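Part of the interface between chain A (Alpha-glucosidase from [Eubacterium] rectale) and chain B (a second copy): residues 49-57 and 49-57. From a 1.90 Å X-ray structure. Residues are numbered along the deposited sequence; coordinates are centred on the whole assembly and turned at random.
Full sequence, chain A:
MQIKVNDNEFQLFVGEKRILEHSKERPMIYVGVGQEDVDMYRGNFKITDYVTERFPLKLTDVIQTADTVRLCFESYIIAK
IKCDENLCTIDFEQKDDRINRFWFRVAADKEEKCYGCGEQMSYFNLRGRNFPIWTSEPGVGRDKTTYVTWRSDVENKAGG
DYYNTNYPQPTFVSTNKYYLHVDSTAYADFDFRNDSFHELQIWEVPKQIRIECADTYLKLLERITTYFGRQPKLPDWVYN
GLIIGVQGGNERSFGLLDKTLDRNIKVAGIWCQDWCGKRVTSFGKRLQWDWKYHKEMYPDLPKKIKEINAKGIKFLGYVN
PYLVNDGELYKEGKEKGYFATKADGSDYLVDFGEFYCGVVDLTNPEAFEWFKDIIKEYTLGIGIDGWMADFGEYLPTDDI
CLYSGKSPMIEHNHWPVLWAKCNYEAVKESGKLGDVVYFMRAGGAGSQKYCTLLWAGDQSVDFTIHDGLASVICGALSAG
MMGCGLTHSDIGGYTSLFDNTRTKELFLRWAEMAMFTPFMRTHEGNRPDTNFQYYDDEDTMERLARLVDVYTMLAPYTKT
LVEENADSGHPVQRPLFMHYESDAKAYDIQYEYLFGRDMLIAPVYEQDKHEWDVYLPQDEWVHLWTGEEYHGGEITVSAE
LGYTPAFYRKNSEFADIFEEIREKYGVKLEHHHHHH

Chain A, residues 49-57: DYVTERFPL
Chain B (49-57) DYVTERFPL

Residues 49-56 of each chain belong to a strand that begins earlier in the chain, and Leu57(A) and Leu57(B) follow as loop. The two strands cross with their N-to-C directions at 118° and their axes 4.3 Å apart at closest approach. They meet at a single antiparallel bridge, Arg54(A) with Arg54(B), CA to CA 4.9 Å. Its two hydrogen bonds are short and nearly straight: Arg54(A) N to Arg54(B) O and Arg54(B) N to Arg54(A) O are each 2.7 Å, at 170° and 167°. This pairing leaves the acceptors Arg54(A) O and Arg54(B) O only 3.0 Å apart. Each carbonyl also receives a CA-H...O contact, Glu53(A) CA to Arg54(B) O and Glu53(B) CA to Arg54(A) O, both 3.2 Å.

Arg54(A) and Arg54(B) have phi/psi near -155/128. The CA-to-CB bond points sideways, but the end of the side chain comes nearer the other strand. The side chain is extended, with chi1 163° and chi2 and chi3 also t; chi4 is about 155°. This reach carries Arg54(B) NE to Thr52(A) O at 2.8 Å and Arg54(A) NE to Thr52(B) O at 2.9 Å. Both hydrogen bonds are weak, with angles of 121° and 126°. Val51(B) O and Thr52(B) CA lie over one face of the Arg54(A) guanidinium, and Val51(A) O and Thr52(A) CA over one face of the Arg54(B) guanidinium. Water 1 donates to Val51(A) O (2.5 Å) and accepts from Arg54(B) NH1 (3.0 Å); water 2 similarly links Val51(B) O and Arg54(A) NH1, each at 2.8 Å, the arginine bond being weak.

Tyr50(A) and Tyr50(B) have chi1 t (175°), bringing Tyr50(A) OH to 3.7 Å from Arg54(B) NH2. Thr52(A) and Thr52(B) are p, and Thr52(B) CG2 lies 3.7 Å from Arg54(A) NH2. Glu53(A) and Glu53(B) are m then t; Glu53(B) CG packs 3.8 Å from Pro56(A) CD, while the Glu53(B) carboxylate bonds elsewhere in the structure. Phe55(A) and Phe55(B) are p (47°), chi2 near 87°. The Pro56(A) and Pro56(B) rings are C-gamma endo.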

# COMPACT_ATOMS: atom_id res chain seq x y z
N ASP A 49 3.15 -9.90 7.34
CA ASP A 49 3.15 -10.84 8.45
C ASP A 49 1.70 -11.18 8.81
O ASP A 49 0.82 -10.32 8.73
CB ASP A 49 3.88 -10.23 9.67
CG ASP A 49 4.26 -11.26 10.74
OD1 ASP A 49 4.37 -12.47 10.41
OD2 ASP A 49 4.44 -10.85 11.91
N TYR A 50 1.48 -12.42 9.21
CA TYR A 50 0.19 -12.87 9.72
C TYR A 50 0.38 -13.26 11.18
O TYR A 50 0.93 -14.33 11.47
CB TYR A 50 -0.35 -14.03 8.90
CG TYR A 50 -1.63 -14.63 9.44
CD1 TYR A 50 -2.65 -13.81 9.93
CD2 TYR A 50 -1.83 -16.00 9.43
CE1 TYR A 50 -3.83 -14.36 10.41
CE2 TYR A 50 -3.00 -16.56 9.91
CZ TYR A 50 -4.00 -15.74 10.40
OH TYR A 50 -5.17 -16.31 10.87
N VAL A 51 -0.05 -12.40 12.10
CA VAL A 51 0.13 -12.62 13.53
C VAL A 51 -1.09 -13.39 14.04
O VAL A 51 -2.22 -12.91 13.93
CB VAL A 51 0.30 -11.30 14.29
CG1 VAL A 51 0.41 -11.56 15.80
CG2 VAL A 51 1.57 -10.57 13.81
N THR A 52 -0.85 -14.59 14.57
CA THR A 52 -1.91 -15.37 15.19
C THR A 52 -1.94 -15.25 16.71
O THR A 52 -2.99 -15.48 17.31
CB THR A 52 -1.78 -16.85 14.80
OG1 THR A 52 -0.42 -17.28 14.97
CG2 THR A 52 -2.19 -17.07 13.37
N GLU A 53 -0.83 -14.88 17.34
CA GLU A 53 -0.82 -14.67 18.79
C GLU A 53 0.02 -13.45 19.14
O GLU A 53 1.09 -13.23 18.56
CB GLU A 53 -0.28 -15.91 19.54
CG GLU A 53 -1.01 -17.21 19.22
CD GLU A 53 -0.52 -18.39 20.06
OE1 GLU A 53 0.13 -18.15 21.10
OE2 GLU A 53 -0.79 -19.56 19.69
N ARG A 54 -0.47 -12.66 20.08
CA ARG A 54 0.31 -11.60 20.71
C ARG A 54 -0.30 -11.33 22.08
O ARG A 54 -1.51 -11.10 22.17
CB ARG A 54 0.31 -10.30 19.89
CG ARG A 54 0.76 -9.09 20.73
CD ARG A 54 0.95 -7.79 19.94
NE ARG A 54 1.20 -6.68 20.87
CZ ARG A 54 1.85 -5.55 20.56
NH1 ARG A 54 2.34 -5.36 19.34
NH2 ARG A 54 2.03 -4.62 21.50
N PHE A 55 0.52 -11.34 23.13
CA PHE A 55 -0.03 -11.10 24.45
C PHE A 55 1.04 -10.56 25.37
O PHE A 55 2.22 -10.90 25.21
CB PHE A 55 -0.65 -12.39 25.04
CG PHE A 55 0.23 -13.59 24.92
CD1 PHE A 55 1.19 -13.87 25.88
CD2 PHE A 55 0.09 -14.47 23.86
CE1 PHE A 55 1.99 -14.99 25.78
CE2 PHE A 55 0.89 -15.59 23.75
CZ PHE A 55 1.84 -15.85 24.72
N PRO A 56 0.68 -9.69 26.31
CA PRO A 56 1.68 -9.18 27.26
C PRO A 56 2.07 -10.25 28.26
O PRO A 56 1.31 -11.17 28.57
CB PRO A 56 0.95 -8.02 27.94
CG PRO A 56 -0.50 -8.41 27.86
CD PRO A 56 -0.66 -9.14 26.56
N LEU A 57 3.29 -10.12 28.76
CA LEU A 57 3.82 -11.06 29.74
C LEU A 57 3.52 -10.58 31.15
O LEU A 57 3.49 -9.37 31.42
CB LEU A 57 5.33 -11.23 29.56
CG LEU A 57 5.79 -11.90 28.26
CD1 LEU A 57 7.31 -11.95 28.25
CD2 LEU A 57 5.20 -13.28 28.16
N ASP B 49 -5.19 -0.84 11.66
CA ASP B 49 -5.44 -1.32 13.00
C ASP B 49 -4.12 -1.60 13.70
O ASP B 49 -3.17 -2.10 13.08
CB ASP B 49 -6.30 -2.59 12.98
CG ASP B 49 -6.91 -2.93 14.34
OD1 ASP B 49 -7.03 -2.03 15.20
OD2 ASP B 49 -7.27 -4.10 14.53
N TYR B 50 -4.05 -1.25 14.98
CA TYR B 50 -2.90 -1.56 15.83
C TYR B 50 -3.36 -2.57 16.88
O TYR B 50 -4.05 -2.21 17.84
CB TYR B 50 -2.33 -0.31 16.48
CG TYR B 50 -1.20 -0.57 17.47
CD1 TYR B 50 -0.10 -1.35 17.13
CD2 TYR B 50 -1.23 0.01 18.75
CE1 TYR B 50 0.95 -1.57 18.05
CE2 TYR B 50 -0.20 -0.21 19.66
CZ TYR B 50 0.88 -1.00 19.32
OH TYR B 50 1.89 -1.20 20.24
N VAL B 51 -2.99 -3.83 16.69
CA VAL B 51 -3.43 -4.91 17.56
C VAL B 51 -2.40 -5.08 18.67
O VAL B 51 -1.21 -5.30 18.40
CB VAL B 51 -3.61 -6.22 16.77
CG1 VAL B 51 -3.95 -7.37 17.70
CG2 VAL B 51 -4.70 -6.04 15.69
N THR B 52 -2.83 -4.96 19.92
CA THR B 52 -1.91 -5.21 21.02
C THR B 52 -2.11 -6.57 21.67
O THR B 52 -1.21 -7.02 22.40
CB THR B 52 -2.02 -4.11 22.07
OG1 THR B 52 -3.40 -3.78 22.30
CG2 THR B 52 -1.27 -2.87 21.60
N GLU B 53 -3.24 -7.23 21.44
CA GLU B 53 -3.47 -8.55 22.00
C GLU B 53 -4.24 -9.39 21.01
O GLU B 53 -5.19 -8.91 20.38
CB GLU B 53 -4.23 -8.47 23.34
CG GLU B 53 -3.49 -7.73 24.43
CD GLU B 53 -4.28 -7.64 25.75
OE1 GLU B 53 -4.89 -8.65 26.16
OE2 GLU B 53 -4.28 -6.56 26.37
N ARG B 54 -3.81 -10.63 20.85
CA ARG B 54 -4.60 -11.63 20.14
C ARG B 54 -4.20 -12.99 20.68
O ARG B 54 -3.01 -13.29 20.75
CB ARG B 54 -4.37 -11.58 18.62
CG ARG B 54 -4.85 -12.86 17.95
CD ARG B 54 -4.78 -12.88 16.42
NE ARG B 54 -5.10 -14.23 15.97
CZ ARG B 54 -5.57 -14.55 14.77
NH1 ARG B 54 -5.78 -13.62 13.85
NH2 ARG B 54 -5.83 -15.83 14.50
N PHE B 55 -5.19 -13.81 21.06
CA PHE B 55 -4.85 -15.12 21.60
C PHE B 55 -6.02 -16.06 21.40
O PHE B 55 -7.17 -15.61 21.41
CB PHE B 55 -4.45 -15.03 23.09
CG PHE B 55 -5.38 -14.21 23.94
CD1 PHE B 55 -6.50 -14.79 24.53
CD2 PHE B 55 -5.13 -12.87 24.16
CE1 PHE B 55 -7.36 -14.04 25.31
CE2 PHE B 55 -5.98 -12.11 24.94
CZ PHE B 55 -7.10 -12.69 25.52
N PRO B 56 -5.77 -17.34 21.16
CA PRO B 56 -6.86 -18.30 21.06
C PRO B 56 -7.48 -18.54 22.42
O PRO B 56 -6.82 -18.39 23.46
CB PRO B 56 -6.19 -19.56 20.52
CG PRO B 56 -4.78 -19.45 21.01
CD PRO B 56 -4.45 -17.99 21.01
N LEU B 57 -8.75 -18.90 22.42
CA LEU B 57 -9.45 -19.22 23.66
C LEU B 57 -9.29 -20.70 24.00
O LEU B 57 -9.11 -21.54 23.11
CB LEU B 57 -10.94 -18.89 23.55
CG LEU B 57 -11.24 -17.42 23.30
CD1 LEU B 57 -12.74 -17.18 23.28
CD2 LEU B 57 -10.56 -16.56 24.35
O HOH W 1 -4.03 -11.20 13.51
O HOH W 2 1.03 -6.06 16.95